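Serine racemase (Enterococcus faecalis, PDB 4ECL) belongs to the alanine racemase family, whose members join an N-terminal TIM-barrel domain to a C-terminal beta-rich domain, here in an assembly of two chains. Local coordinates at residues A[60-65]-A[82-87]; A[72-77]-A[96-101]; A[90-95]-A[116-121]; A[109-114]-A[147-152]; A[156-161]-A[198-203]. All blocks are in the same frame, centred on the assembly; numbering follows the deposited sequence.

Contact 1. Residues A[60-65]-A[82-87]; sequences SFAVAT and LILGYT
Leu84 reaches back over the backbone of Val63, just where two parallel strands of the TIM barrel run out into loops. Its CB lies 3.5 Å from Val63 O. CG, set anti to its own carbonyl carbon (chi1 -62°), stays over that oxygen at 3.4 Å from Val63 O and begins to meet Ala62 CB. At the tip, CD1 settles against Ala62 CB at 4.0 Å; a methyl as small as alanine's lets the branched leucine end lie close to the strand. The same carbonyl is gripped by Leu84 N, 2.8 Å from Val63 O, nearly in line with the C=O bond. Earlier rungs are Leu82 N to Phe61 O and Val63 N to Leu82 O, the latter 2.8 Å long. On the face opposite Ala62 and Leu82, the beta-branched pair Val63 and Ile83 suits the extended backbone, and Val63 CG2 touches Ile83 CG1 at 4.0 Å. Gly85, with no side chain to face Ala64 O, adds a weak bond from its N to that oxygen. This is the classic beta-alpha-beta unit: helix 66-74, N-capped by Thr65, covers Val63 and Ile83, while strands 32-36 and 101-104 continue the sheet beyond 60-63 and 80-83, and Asp315 of the second subunit packs on Ala64.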
# COMPACT_ATOMS: atom_id res chain seq x y z
N SER A 60 -5.71 -4.46 26.31
CA SER A 60 -4.69 -3.44 26.06
C SER A 60 -4.25 -3.42 24.59
O SER A 60 -3.89 -4.46 24.03
CB SER A 60 -3.49 -3.69 26.97
OG SER A 60 -2.62 -2.57 26.99
N PHE A 61 -4.28 -2.24 23.97
CA PHE A 61 -3.94 -2.09 22.55
C PHE A 61 -2.94 -0.95 22.31
O PHE A 61 -2.94 0.05 23.03
CB PHE A 61 -5.21 -1.85 21.71
CG PHE A 61 -6.20 -2.97 21.82
CD1 PHE A 61 -6.10 -4.09 21.02
CD2 PHE A 61 -7.20 -2.93 22.78
CE1 PHE A 61 -6.98 -5.14 21.15
CE2 PHE A 61 -8.09 -3.97 22.92
CZ PHE A 61 -7.99 -5.08 22.11
N ALA A 62 -2.09 -1.13 21.30
CA ALA A 62 -1.14 -0.11 20.87
C ALA A 62 -1.43 0.27 19.41
O ALA A 62 -1.64 -0.61 18.57
CB ALA A 62 0.27 -0.63 20.99
N VAL A 63 -1.43 1.57 19.11
CA VAL A 63 -1.59 2.05 17.74
C VAL A 63 -0.47 3.02 17.44
O VAL A 63 0.22 3.47 18.35
CB VAL A 63 -2.91 2.79 17.55
CG1 VAL A 63 -4.07 1.80 17.50
CG2 VAL A 63 -3.11 3.79 18.67
N ALA A 64 -0.28 3.35 16.17
CA ALA A 64 0.79 4.28 15.81
C ALA A 64 0.40 5.74 15.98
O ALA A 64 1.25 6.59 16.25
CB ALA A 64 1.26 4.03 14.37
N THR A 65 -0.88 6.04 15.77
CA THR A 65 -1.32 7.43 15.69
C THR A 65 -2.63 7.64 16.43
O THR A 65 -3.38 6.70 16.64
CB THR A 65 -1.55 7.88 14.23
OG1 THR A 65 -2.75 7.28 13.74
CG2 THR A 65 -0.37 7.48 13.34
N LEU A 82 -2.69 2.66 23.68
CA LEU A 82 -1.46 3.45 23.72
C LEU A 82 -1.09 3.90 22.31
O LEU A 82 -0.95 3.07 21.41
CB LEU A 82 -0.32 2.60 24.28
CG LEU A 82 1.08 3.23 24.26
CD1 LEU A 82 1.07 4.51 25.09
CD2 LEU A 82 2.13 2.24 24.79
N ILE A 83 -0.94 5.20 22.12
CA ILE A 83 -0.41 5.76 20.88
C ILE A 83 1.10 5.79 20.97
O ILE A 83 1.66 6.53 21.79
CB ILE A 83 -0.92 7.17 20.66
CG1 ILE A 83 -2.45 7.17 20.67
CG2 ILE A 83 -0.37 7.76 19.35
CD1 ILE A 83 -3.03 8.50 20.98
N LEU A 84 1.75 4.99 20.13
CA LEU A 84 3.19 4.78 20.20
C LEU A 84 4.04 5.92 19.66
O LEU A 84 5.22 6.03 20.00
CB LEU A 84 3.56 3.52 19.44
CG LEU A 84 2.97 2.23 19.96
CD1 LEU A 84 3.21 1.10 18.98
CD2 LEU A 84 3.61 1.93 21.32
N GLY A 85 3.45 6.75 18.81
CA GLY A 85 4.20 7.82 18.16
C GLY A 85 3.75 9.22 18.54
O GLY A 85 2.92 9.40 19.44
N TYR A 86 4.29 10.21 17.85
CA TYR A 86 3.97 11.61 18.14
C TYR A 86 2.49 11.89 17.98
O TYR A 86 1.85 11.37 17.08
CB TYR A 86 4.78 12.51 17.19
CG TYR A 86 4.33 13.95 17.12
CD1 TYR A 86 3.38 14.36 16.19
CD2 TYR A 86 4.88 14.91 17.96
CE1 TYR A 86 2.98 15.68 16.11
CE2 TYR A 86 4.48 16.24 17.89
CZ TYR A 86 3.53 16.62 16.96
OH TYR A 86 3.13 17.94 16.88
N THR A 87 1.93 12.71 18.87
CA THR A 87 0.62 13.29 18.63
C THR A 87 0.71 14.78 18.84
O THR A 87 1.15 15.23 19.90
CB THR A 87 -0.43 12.73 19.59
OG1 THR A 87 -0.61 11.33 19.36
CG2 THR A 87 -1.77 13.44 19.41

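Contact 2. Residues A[72-77]-A[96-101]; sequences LRKYGI and CKYELT
Arg73 NE donates to Tyr98 O over 2.8 Å in a nearly straight bond (168° at the hydrogen), and Arg73 NH2 reaches Glu99 O at 3.1 Å. Both acceptors follow helix 92-97 of the TIM barrel's outer layer, which closes in a Schellman motif with Glu99, at positive phi, as its C-prime residue. A guanidinium suits this place because its N-H groups fan out in one plane, and the two carbonyls lie at its edge close to that plane. Arg73 NH2 nevertheless approaches from above the carbonyl plane of Glu99, 54° out of it. The third nitrogen looks back to its own side: Arg73 NH1 bonds to Ile77 O at 2.9 Å and also to Ser79 O, so one side chain ties together the ends of two neighbouring helices and the turn into strand 80-83. Gly76, likewise at positive phi, forms the Schellman motif that ends helix 66-74. Farther out the contact is apolar. Arg73 CG, anti to the carbonyl carbon (chi1 -71°), lies 4.1 Å from Tyr98 CB; the chain then bends at chi2. Ile81 and Ile70 also pack against Leu100. Nearer the guanidinium, Leu100 CD2 rests 4.0 Å from Arg73 NE.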
# COMPACT_ATOMS: atom_id res chain seq x y z
N LEU A 72 -10.50 3.21 16.85
CA LEU A 72 -10.77 2.10 17.76
C LEU A 72 -11.93 2.42 18.67
O LEU A 72 -12.83 1.59 18.86
CB LEU A 72 -9.55 1.73 18.58
CG LEU A 72 -8.38 1.18 17.76
CD1 LEU A 72 -7.34 0.61 18.70
CD2 LEU A 72 -8.93 0.10 16.84
N ARG A 73 -11.92 3.62 19.23
CA ARG A 73 -13.00 4.08 20.10
C ARG A 73 -14.34 4.08 19.36
O ARG A 73 -15.37 3.74 19.93
CB ARG A 73 -12.71 5.49 20.63
CG ARG A 73 -11.57 5.57 21.66
CD ARG A 73 -11.85 4.67 22.86
NE ARG A 73 -10.87 4.85 23.93
CZ ARG A 73 -10.45 3.88 24.74
NH1 ARG A 73 -10.92 2.65 24.60
NH2 ARG A 73 -9.56 4.15 25.69
N LYS A 74 -14.30 4.46 18.08
CA LYS A 74 -15.51 4.46 17.27
C LYS A 74 -15.96 3.04 16.94
O LYS A 74 -17.13 2.80 16.67
CB LYS A 74 -15.30 5.26 15.98
CG LYS A 74 -15.18 6.77 16.20
CD LYS A 74 -14.62 7.48 14.98
CE LYS A 74 -14.50 8.99 15.21
NZ LYS A 74 -13.82 9.71 14.08
N TYR A 75 -15.02 2.09 16.95
CA TYR A 75 -15.38 0.68 16.73
C TYR A 75 -15.99 0.06 17.98
O TYR A 75 -16.41 -1.09 17.97
CB TYR A 75 -14.16 -0.14 16.30
CG TYR A 75 -13.58 0.25 14.97
CD1 TYR A 75 -14.34 0.93 14.02
CD2 TYR A 75 -12.26 -0.07 14.64
CE1 TYR A 75 -13.81 1.28 12.79
CE2 TYR A 75 -11.72 0.28 13.42
CZ TYR A 75 -12.50 0.95 12.49
OH TYR A 75 -11.96 1.29 11.28
N GLY A 76 -16.01 0.82 19.08
CA GLY A 76 -16.54 0.32 20.34
C GLY A 76 -15.49 -0.24 21.28
O GLY A 76 -15.83 -0.87 22.28
N ILE A 77 -14.22 -0.02 20.97
CA ILE A 77 -13.14 -0.51 21.82
C ILE A 77 -13.13 0.29 23.12
O ILE A 77 -13.09 1.51 23.11
CB ILE A 77 -11.77 -0.44 21.13
CG1 ILE A 77 -11.77 -1.35 19.89
CG2 ILE A 77 -10.68 -0.89 22.07
CD1 ILE A 77 -12.10 -2.80 20.23
N CYS A 96 -7.83 13.57 25.49
CA CYS A 96 -8.54 13.58 26.76
C CYS A 96 -9.93 12.96 26.61
O CYS A 96 -10.31 12.10 27.40
CB CYS A 96 -8.66 15.01 27.30
SG CYS A 96 -9.37 15.10 28.95
N LYS A 97 -10.66 13.41 25.58
CA LYS A 97 -12.04 12.97 25.35
C LYS A 97 -12.14 11.50 24.98
O LYS A 97 -13.07 10.81 25.40
CB LYS A 97 -12.70 13.82 24.26
CG LYS A 97 -13.91 13.16 23.58
CD LYS A 97 -14.66 14.14 22.69
CE LYS A 97 -13.71 14.81 21.70
NZ LYS A 97 -14.18 16.17 21.30
N TYR A 98 -11.19 11.02 24.19
CA TYR A 98 -11.19 9.63 23.78
C TYR A 98 -10.36 8.74 24.70
O TYR A 98 -10.15 7.55 24.39
CB TYR A 98 -10.73 9.48 22.33
CG TYR A 98 -11.73 10.06 21.35
CD1 TYR A 98 -13.02 9.54 21.25
CD2 TYR A 98 -11.40 11.14 20.54
CE1 TYR A 98 -13.94 10.06 20.36
CE2 TYR A 98 -12.31 11.67 19.64
CZ TYR A 98 -13.58 11.13 19.56
OH TYR A 98 -14.49 11.66 18.67
N GLU A 99 -9.91 9.30 25.81
CA GLU A 99 -9.19 8.56 26.84
C GLU A 99 -8.05 7.74 26.26
O GLU A 99 -7.85 6.58 26.62
CB GLU A 99 -10.13 7.64 27.62
CG GLU A 99 -11.10 8.35 28.54
CD GLU A 99 -11.94 7.36 29.34
OE1 GLU A 99 -13.18 7.55 29.43
OE2 GLU A 99 -11.37 6.39 29.88
N LEU A 100 -7.31 8.34 25.34
CA LEU A 100 -6.17 7.67 24.75
C LEU A 100 -4.92 7.93 25.60
O LEU A 100 -4.76 9.01 26.15
CB LEU A 100 -5.98 8.17 23.33
CG LEU A 100 -7.27 7.95 22.53
CD1 LEU A 100 -7.20 8.60 21.15
CD2 LEU A 100 -7.57 6.45 22.41
N THR A 101 -4.06 6.92 25.71
CA THR A 101 -2.80 7.07 26.44
C THR A 101 -1.74 7.48 25.43
O THR A 101 -1.61 6.83 24.38
CB THR A 101 -2.39 5.75 27.13
OG1 THR A 101 -3.45 5.31 27.98
CG2 THR A 101 -1.14 5.95 27.96

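Contact 3. Residues A[90-95]-A[116-121]; sequences SRAKEL and QGYDIK
Tyr118 lies with one ring face against the backbone of Lys93, whose CA stands 3.9 Å from the ring centroid and only 8° off its normal, a CH-pi contact. Here an outer helix of the TIM barrel, 92-97, meets the turn that leads into strand 120-127. Lys93 CB packs over the same face, and its aliphatic chain continues past the hydroxyl, with CD 3.7 Å from Tyr118 OH; a long lysine can cover the ring and still carry its amine to solvent. Ala92 is small enough to be approached by three neighbours: its CB touches Gln116 CB at 3.6 Å, and also Tyr118 CD2 and Ile120 CD1. The isoleucine tip then reaches inward, CD1 lying 3.8 Å from Leu95 CD1, where Leu113 of helix 107-114 joins the core. In the next shell, Gly117 turns the chain at positive phi, and Gln116 NE2 is held by Leu112 O. Arg91, the helix N-cap residue, grips the Glu94 carboxylate side-on with NE and NH2, one to each oxygen, and also pairs with Asp67. Nearer the strand, a water accepts from Lys121 N at 2.9 Å and donates a weak bond to Leu95 O.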
# COMPACT_ATOMS: atom_id res chain seq x y z
N SER A 90 -1.81 19.99 19.80
CA SER A 90 -3.00 20.75 19.45
C SER A 90 -4.23 19.86 19.48
O SER A 90 -5.36 20.34 19.41
CB SER A 90 -2.86 21.38 18.06
OG SER A 90 -2.80 20.40 17.04
N ARG A 91 -4.01 18.55 19.58
CA ARG A 91 -5.12 17.61 19.63
C ARG A 91 -5.24 17.01 21.02
O ARG A 91 -5.77 15.92 21.20
CB ARG A 91 -4.96 16.52 18.56
CG ARG A 91 -5.00 17.06 17.12
CD ARG A 91 -4.96 15.94 16.07
NE ARG A 91 -6.23 15.23 15.96
CZ ARG A 91 -6.46 14.23 15.13
NH1 ARG A 91 -5.51 13.80 14.31
NH2 ARG A 91 -7.65 13.64 15.10
N ALA A 92 -4.73 17.73 22.02
CA ALA A 92 -4.75 17.24 23.40
C ALA A 92 -6.17 17.04 23.91
O ALA A 92 -6.41 16.23 24.79
CB ALA A 92 -3.99 18.19 24.31
N LYS A 93 -7.11 17.80 23.35
CA LYS A 93 -8.51 17.69 23.72
C LYS A 93 -9.08 16.33 23.31
O LYS A 93 -9.85 15.72 24.05
CB LYS A 93 -9.31 18.83 23.09
CG LYS A 93 -10.79 18.77 23.37
CD LYS A 93 -11.49 20.01 22.82
CE LYS A 93 -13.00 19.81 22.79
NZ LYS A 93 -13.54 19.32 24.09
N GLU A 94 -8.69 15.86 22.13
CA GLU A 94 -9.14 14.57 21.64
C GLU A 94 -8.53 13.43 22.43
O GLU A 94 -9.18 12.41 22.68
CB GLU A 94 -8.82 14.41 20.15
CG GLU A 94 -9.63 15.30 19.24
CD GLU A 94 -9.14 15.28 17.81
OE1 GLU A 94 -8.18 16.02 17.50
OE2 GLU A 94 -9.70 14.52 16.99
N LEU A 95 -7.26 13.60 22.83
CA LEU A 95 -6.59 12.61 23.67
C LEU A 95 -7.38 12.45 24.95
O LEU A 95 -7.56 11.33 25.45
CB LEU A 95 -5.18 13.07 24.00
CG LEU A 95 -4.14 12.91 22.90
CD1 LEU A 95 -2.81 13.53 23.31
CD2 LEU A 95 -3.97 11.43 22.61
N GLN A 116 -1.17 22.36 27.30
CA GLN A 116 -2.48 22.42 26.65
C GLN A 116 -3.61 22.43 27.69
O GLN A 116 -4.73 22.83 27.39
CB GLN A 116 -2.64 21.28 25.65
CG GLN A 116 -1.51 21.20 24.64
CD GLN A 116 -1.25 22.53 23.96
OE1 GLN A 116 -2.14 23.11 23.35
NE2 GLN A 116 -0.01 23.02 24.05
N GLY A 117 -3.30 22.00 28.91
CA GLY A 117 -4.23 22.08 30.02
C GLY A 117 -5.20 20.92 30.17
O GLY A 117 -6.07 20.94 31.05
N TYR A 118 -5.07 19.91 29.32
CA TYR A 118 -5.94 18.74 29.38
C TYR A 118 -5.33 17.58 30.17
O TYR A 118 -4.15 17.28 30.03
CB TYR A 118 -6.33 18.29 27.97
CG TYR A 118 -7.21 19.28 27.26
CD1 TYR A 118 -8.55 19.41 27.60
CD2 TYR A 118 -6.71 20.10 26.26
CE1 TYR A 118 -9.37 20.32 26.96
CE2 TYR A 118 -7.53 21.02 25.61
CZ TYR A 118 -8.85 21.12 25.97
OH TYR A 118 -9.67 22.02 25.34
N ASP A 119 -6.15 16.95 31.01
CA ASP A 119 -5.72 15.78 31.76
C ASP A 119 -5.58 14.56 30.84
O ASP A 119 -6.55 14.10 30.26
CB ASP A 119 -6.69 15.50 32.91
CG ASP A 119 -6.57 16.52 34.03
OD1 ASP A 119 -5.49 17.13 34.18
OD2 ASP A 119 -7.56 16.70 34.77
N ILE A 120 -4.35 14.06 30.73
CA ILE A 120 -3.99 13.05 29.75
C ILE A 120 -3.19 11.93 30.40
O ILE A 120 -2.28 12.19 31.18
CB ILE A 120 -3.13 13.68 28.65
CG1 ILE A 120 -3.94 14.68 27.84
CG2 ILE A 120 -2.53 12.63 27.74
CD1 ILE A 120 -3.20 15.21 26.64
N LYS A 121 -3.53 10.68 30.08
CA LYS A 121 -2.73 9.55 30.55
C LYS A 121 -1.55 9.32 29.61
O LYS A 121 -1.67 9.49 28.40
CB LYS A 121 -3.57 8.28 30.64
CG LYS A 121 -4.31 8.08 31.95
CD LYS A 121 -4.57 6.59 32.18
CE LYS A 121 -5.34 6.34 33.47
NZ LYS A 121 -6.72 6.90 33.40
O HOH W 1 -12.87 22.00 26.22
O HOH W 2 -5.80 10.45 28.22

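Contact 4. Residues A[109-114]-A[147-152]; sequences YSLLLN and FSLKHI
Ser110 offers its CB and its carbonyl oxygen to the same leucine methyl: Leu149 CD1 lies 3.7 Å from Ser110 O and 3.9 Å from Ser110 CB. The segment 109-114 is the last part of an outer TIM-barrel helix, and it packs on the loop that leads into strand 152-158. A small residue suits this point, since Leu149 can come close to the helix backbone, while Ser110 OG bonds to Asp106 O one turn earlier. Leu111 starts away from the loop, yet its CD2 meets Leu149 CD2 at 3.6 Å, the two side chains crossing at about a right angle. Leu113 turns to the buried side, where its CD2 is 4.2 Å from Ile152 CD1 and where Ile120, Ala92 and Leu95 also gather. Asn114 has the largest share of any residue in the contact. Its CG is anti to the backbone N (chi1 -176°), which sends the amide across to the loop, and its CB rests on Ile152 CG1. The flat amide lies beside Leu149, whose CD2 is 3.4 Å from Asn114 ND2, and a water joins ND2 weakly to Lys150 N. Asparagine fits by pairing a donor with an acceptor on a short stem. His151, held also through ND1 by Asp119 OD1, donates its backbone N-H to Asn114 OD1, 2.8 Å from N, in the plane of the side-chain carbonyl.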
# COMPACT_ATOMS: atom_id res chain seq x y z
N TYR A 109 8.50 17.84 24.26
CA TYR A 109 7.16 17.41 23.87
C TYR A 109 6.27 17.32 25.11
O TYR A 109 5.14 17.84 25.12
CB TYR A 109 7.21 16.06 23.17
CG TYR A 109 5.85 15.51 22.82
CD1 TYR A 109 5.14 15.98 21.73
CD2 TYR A 109 5.27 14.52 23.61
CE1 TYR A 109 3.88 15.48 21.41
CE2 TYR A 109 4.02 14.02 23.31
CZ TYR A 109 3.33 14.49 22.21
OH TYR A 109 2.08 13.98 21.93
N SER A 110 6.79 16.69 26.15
CA SER A 110 6.06 16.48 27.38
C SER A 110 5.57 17.80 27.98
O SER A 110 4.43 17.89 28.45
CB SER A 110 6.94 15.75 28.39
OG SER A 110 7.21 14.43 27.96
N LEU A 111 6.42 18.81 27.94
CA LEU A 111 6.07 20.12 28.49
C LEU A 111 4.96 20.76 27.69
O LEU A 111 3.98 21.25 28.26
CB LEU A 111 7.30 21.03 28.50
CG LEU A 111 8.40 20.69 29.50
CD1 LEU A 111 9.49 21.75 29.45
CD2 LEU A 111 7.86 20.57 30.92
N LEU A 112 5.11 20.73 26.37
CA LEU A 112 4.16 21.32 25.44
C LEU A 112 2.77 20.69 25.51
O LEU A 112 1.75 21.38 25.41
CB LEU A 112 4.71 21.24 24.02
CG LEU A 112 3.96 22.00 22.92
CD1 LEU A 112 3.78 23.45 23.29
CD2 LEU A 112 4.73 21.89 21.61
N LEU A 113 2.73 19.37 25.66
CA LEU A 113 1.47 18.67 25.81
C LEU A 113 0.79 19.03 27.14
O LEU A 113 -0.44 19.18 27.20
CB LEU A 113 1.68 17.15 25.74
CG LEU A 113 0.41 16.30 25.71
CD1 LEU A 113 -0.36 16.52 24.42
CD2 LEU A 113 0.74 14.83 25.89
N ASN A 114 1.60 19.17 28.18
CA ASN A 114 1.12 19.55 29.51
C ASN A 114 0.48 20.93 29.50
O ASN A 114 -0.54 21.17 30.15
CB ASN A 114 2.27 19.52 30.52
CG ASN A 114 1.81 19.80 31.95
OD1 ASN A 114 0.83 19.23 32.43
ND2 ASN A 114 2.53 20.68 32.64
N PHE A 147 7.63 13.28 35.42
CA PHE A 147 6.75 12.66 36.41
C PHE A 147 6.10 13.68 37.35
O PHE A 147 5.35 13.32 38.25
CB PHE A 147 7.53 11.64 37.24
CG PHE A 147 7.63 10.30 36.60
CD1 PHE A 147 6.63 9.36 36.76
CD2 PHE A 147 8.75 9.96 35.84
CE1 PHE A 147 6.72 8.12 36.16
CE2 PHE A 147 8.84 8.72 35.23
CZ PHE A 147 7.83 7.79 35.40
N SER A 148 6.41 14.96 37.14
CA SER A 148 5.84 16.02 37.95
C SER A 148 5.08 17.05 37.12
O SER A 148 4.96 18.21 37.51
CB SER A 148 6.94 16.72 38.76
OG SER A 148 7.64 15.78 39.56
N LEU A 149 4.56 16.63 35.97
CA LEU A 149 3.71 17.51 35.17
C LEU A 149 2.25 17.43 35.60
O LEU A 149 1.69 16.34 35.73
CB LEU A 149 3.87 17.19 33.69
CG LEU A 149 5.28 17.50 33.20
CD1 LEU A 149 5.54 16.89 31.84
CD2 LEU A 149 5.48 19.00 33.16
N LYS A 150 1.65 18.60 35.80
CA LYS A 150 0.32 18.74 36.39
C LYS A 150 -0.81 18.00 35.66
O LYS A 150 -1.71 17.45 36.29
CB LYS A 150 -0.01 20.23 36.51
CG LYS A 150 -1.46 20.58 36.77
CD LYS A 150 -1.61 22.10 36.79
CE LYS A 150 -3.04 22.55 37.01
NZ LYS A 150 -3.14 24.04 36.99
N HIS A 151 -0.77 17.99 34.33
CA HIS A 151 -1.87 17.42 33.56
C HIS A 151 -1.54 16.07 32.94
O HIS A 151 -2.41 15.44 32.34
CB HIS A 151 -2.33 18.40 32.49
CG HIS A 151 -2.93 19.66 33.04
ND1 HIS A 151 -4.20 19.69 33.59
CD2 HIS A 151 -2.44 20.91 33.13
CE1 HIS A 151 -4.46 20.92 33.99
NE2 HIS A 151 -3.42 21.68 33.72
N ILE A 152 -0.30 15.63 33.08
CA ILE A 152 0.13 14.36 32.52
C ILE A 152 0.27 13.32 33.62
O ILE A 152 1.09 13.48 34.52
CB ILE A 152 1.51 14.47 31.83
CG1 ILE A 152 1.53 15.64 30.84
CG2 ILE A 152 1.88 13.16 31.16
CD1 ILE A 152 0.35 15.71 29.93
O HOH W 3 3.21 21.53 35.89

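Contact 5. Residues A[156-161]-A[198-203]; sequences GIFTHL and KVHIQS
His200 presents one ring face to Phe158, whose CB sits over its centre, 3.3 Å from the ring centroid. Beyond CB the two ring planes are only 8° apart, but slid so far that they barely overlap, and His200 CE1 lies 3.2 Å from Phe158 CG. Both first torsions place CG between backbone N and carbonyl carbon (75° in Phe158, 49° in His200), the crowded position. The two side chains lie side by side on one face of the parallel TIM-barrel sheet. Gly156, with no side chain, starts this row. On the other face Ile157 and Val199 pair likewise, and Phe182 of helix 169-191 packs on Val199. The ladder runs from Ile157 N to Lys198 O, 2.9 Å, through a weak bond from His200 N to Ile157 O, to Thr159 N with His200 O. Past the strands a water bridges Leu161 N and Ile201 O, 2.7 Å from the latter. Another lies in the His160 ring plane, 3.0 Å from His160 NE2, and reaches Ser203 OG weakly; a sulfate ion near Ser203, probably from the crystallisation liquor, may mark a pocket. With His200 ND1 bonded to Arg219 and NE2 to His123, the buried imidazole has both nitrogens satisfied and its rotation fixed.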
# COMPACT_ATOMS: atom_id res chain seq x y z
N GLY A 156 3.03 4.52 32.66
CA GLY A 156 4.00 3.54 32.25
C GLY A 156 5.29 4.15 31.73
O GLY A 156 5.39 5.35 31.50
N ILE A 157 6.28 3.29 31.56
CA ILE A 157 7.57 3.72 31.05
C ILE A 157 8.09 2.56 30.21
O ILE A 157 7.97 1.41 30.61
CB ILE A 157 8.53 4.09 32.20
CG1 ILE A 157 9.96 4.24 31.69
CG2 ILE A 157 8.48 3.08 33.31
CD1 ILE A 157 10.85 4.99 32.67
N PHE A 158 8.65 2.86 29.05
CA PHE A 158 9.01 1.79 28.14
C PHE A 158 10.16 2.11 27.22
O PHE A 158 10.56 3.27 27.10
CB PHE A 158 7.78 1.32 27.35
CG PHE A 158 7.32 2.25 26.24
CD1 PHE A 158 6.55 3.37 26.52
CD2 PHE A 158 7.60 1.96 24.91
CE1 PHE A 158 6.10 4.20 25.50
CE2 PHE A 158 7.16 2.78 23.88
CZ PHE A 158 6.41 3.90 24.17
N THR A 159 10.69 1.07 26.57
CA THR A 159 11.70 1.23 25.54
C THR A 159 11.54 0.16 24.45
O THR A 159 10.78 -0.78 24.61
CB THR A 159 13.13 1.20 26.14
OG1 THR A 159 14.09 1.68 25.18
CG2 THR A 159 13.50 -0.21 26.62
N HIS A 160 12.23 0.34 23.32
CA HIS A 160 12.20 -0.63 22.24
C HIS A 160 13.59 -1.23 22.05
O HIS A 160 14.58 -0.50 22.02
CB HIS A 160 11.76 0.02 20.93
CG HIS A 160 10.29 -0.10 20.65
ND1 HIS A 160 9.36 0.78 21.16
CD2 HIS A 160 9.60 -0.99 19.90
CE1 HIS A 160 8.16 0.43 20.75
NE2 HIS A 160 8.27 -0.64 19.98
N LEU A 161 13.66 -2.55 21.90
CA LEU A 161 14.92 -3.22 21.62
C LEU A 161 15.22 -3.23 20.12
O LEU A 161 14.33 -3.47 19.30
CB LEU A 161 14.90 -4.65 22.15
CG LEU A 161 14.59 -4.75 23.64
CD1 LEU A 161 14.37 -6.23 24.05
CD2 LEU A 161 15.71 -4.11 24.47
N LYS A 198 3.92 1.01 35.36
CA LYS A 198 4.01 -0.20 34.55
C LYS A 198 5.18 -0.14 33.57
O LYS A 198 5.47 0.91 32.99
CB LYS A 198 2.70 -0.46 33.81
CG LYS A 198 1.50 -0.57 34.75
CD LYS A 198 0.26 -1.07 34.02
CE LYS A 198 -0.84 -1.43 35.00
NZ LYS A 198 -1.91 -2.23 34.34
N VAL A 199 5.85 -1.27 33.40
CA VAL A 199 7.03 -1.35 32.55
C VAL A 199 6.79 -2.24 31.33
O VAL A 199 6.19 -3.32 31.45
CB VAL A 199 8.22 -1.91 33.34
CG1 VAL A 199 9.40 -2.19 32.43
CG2 VAL A 199 8.62 -0.94 34.47
N HIS A 200 7.27 -1.82 30.17
CA HIS A 200 7.35 -2.73 29.03
C HIS A 200 8.57 -2.47 28.15
O HIS A 200 8.95 -1.34 27.91
CB HIS A 200 6.04 -2.80 28.24
CG HIS A 200 5.45 -1.46 27.87
ND1 HIS A 200 5.45 -0.98 26.58
CD2 HIS A 200 4.80 -0.54 28.62
CE1 HIS A 200 4.84 0.19 26.55
NE2 HIS A 200 4.44 0.49 27.77
N ILE A 201 9.19 -3.55 27.69
CA ILE A 201 10.47 -3.52 27.01
C ILE A 201 10.37 -4.38 25.75
O ILE A 201 11.03 -4.12 24.74
CB ILE A 201 11.56 -4.11 27.94
CG1 ILE A 201 11.81 -3.18 29.13
CG2 ILE A 201 12.88 -4.37 27.22
CD1 ILE A 201 12.47 -3.89 30.31
N GLN A 202 9.52 -5.41 25.82
CA GLN A 202 9.49 -6.44 24.78
C GLN A 202 8.44 -6.26 23.69
O GLN A 202 7.27 -5.93 23.95
CB GLN A 202 9.29 -7.83 25.39
CG GLN A 202 10.35 -8.22 26.40
CD GLN A 202 9.77 -9.07 27.49
OE1 GLN A 202 9.00 -8.57 28.33
NE2 GLN A 202 10.08 -10.36 27.48
N SER A 203 8.87 -6.50 22.47
CA SER A 203 7.95 -6.77 21.38
C SER A 203 7.96 -8.28 21.16
O SER A 203 8.40 -9.01 22.06
CB SER A 203 8.37 -5.99 20.13
OG SER A 203 8.21 -4.61 20.35
O HOH W 4 5.91 -2.32 19.26
O HOH W 5 11.17 -3.84 22.02

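In the fold
From the N terminus, contact 1 closes the beta-alpha-beta loop between strands 60-63 and 80-83. Contact 2 opens inside that loop, at the end of helix 66-74, and closes beyond it at the end of helix 92-97, so the two cross. Contact 3 crosses contact 2 in the same way, carrying helix 92-97 to strand 120-127, and contact 4 crosses contact 3, linking helix 107-114 to the approach to strand 152-158. None nests within another. Contact 5 follows in series and closes the unit of strands 152-158 and 198-200. Leu82 of contact 1 nonetheless touches His200 of contact 5 across the barrel, while contacts 2 to 4 knit its outer layer together.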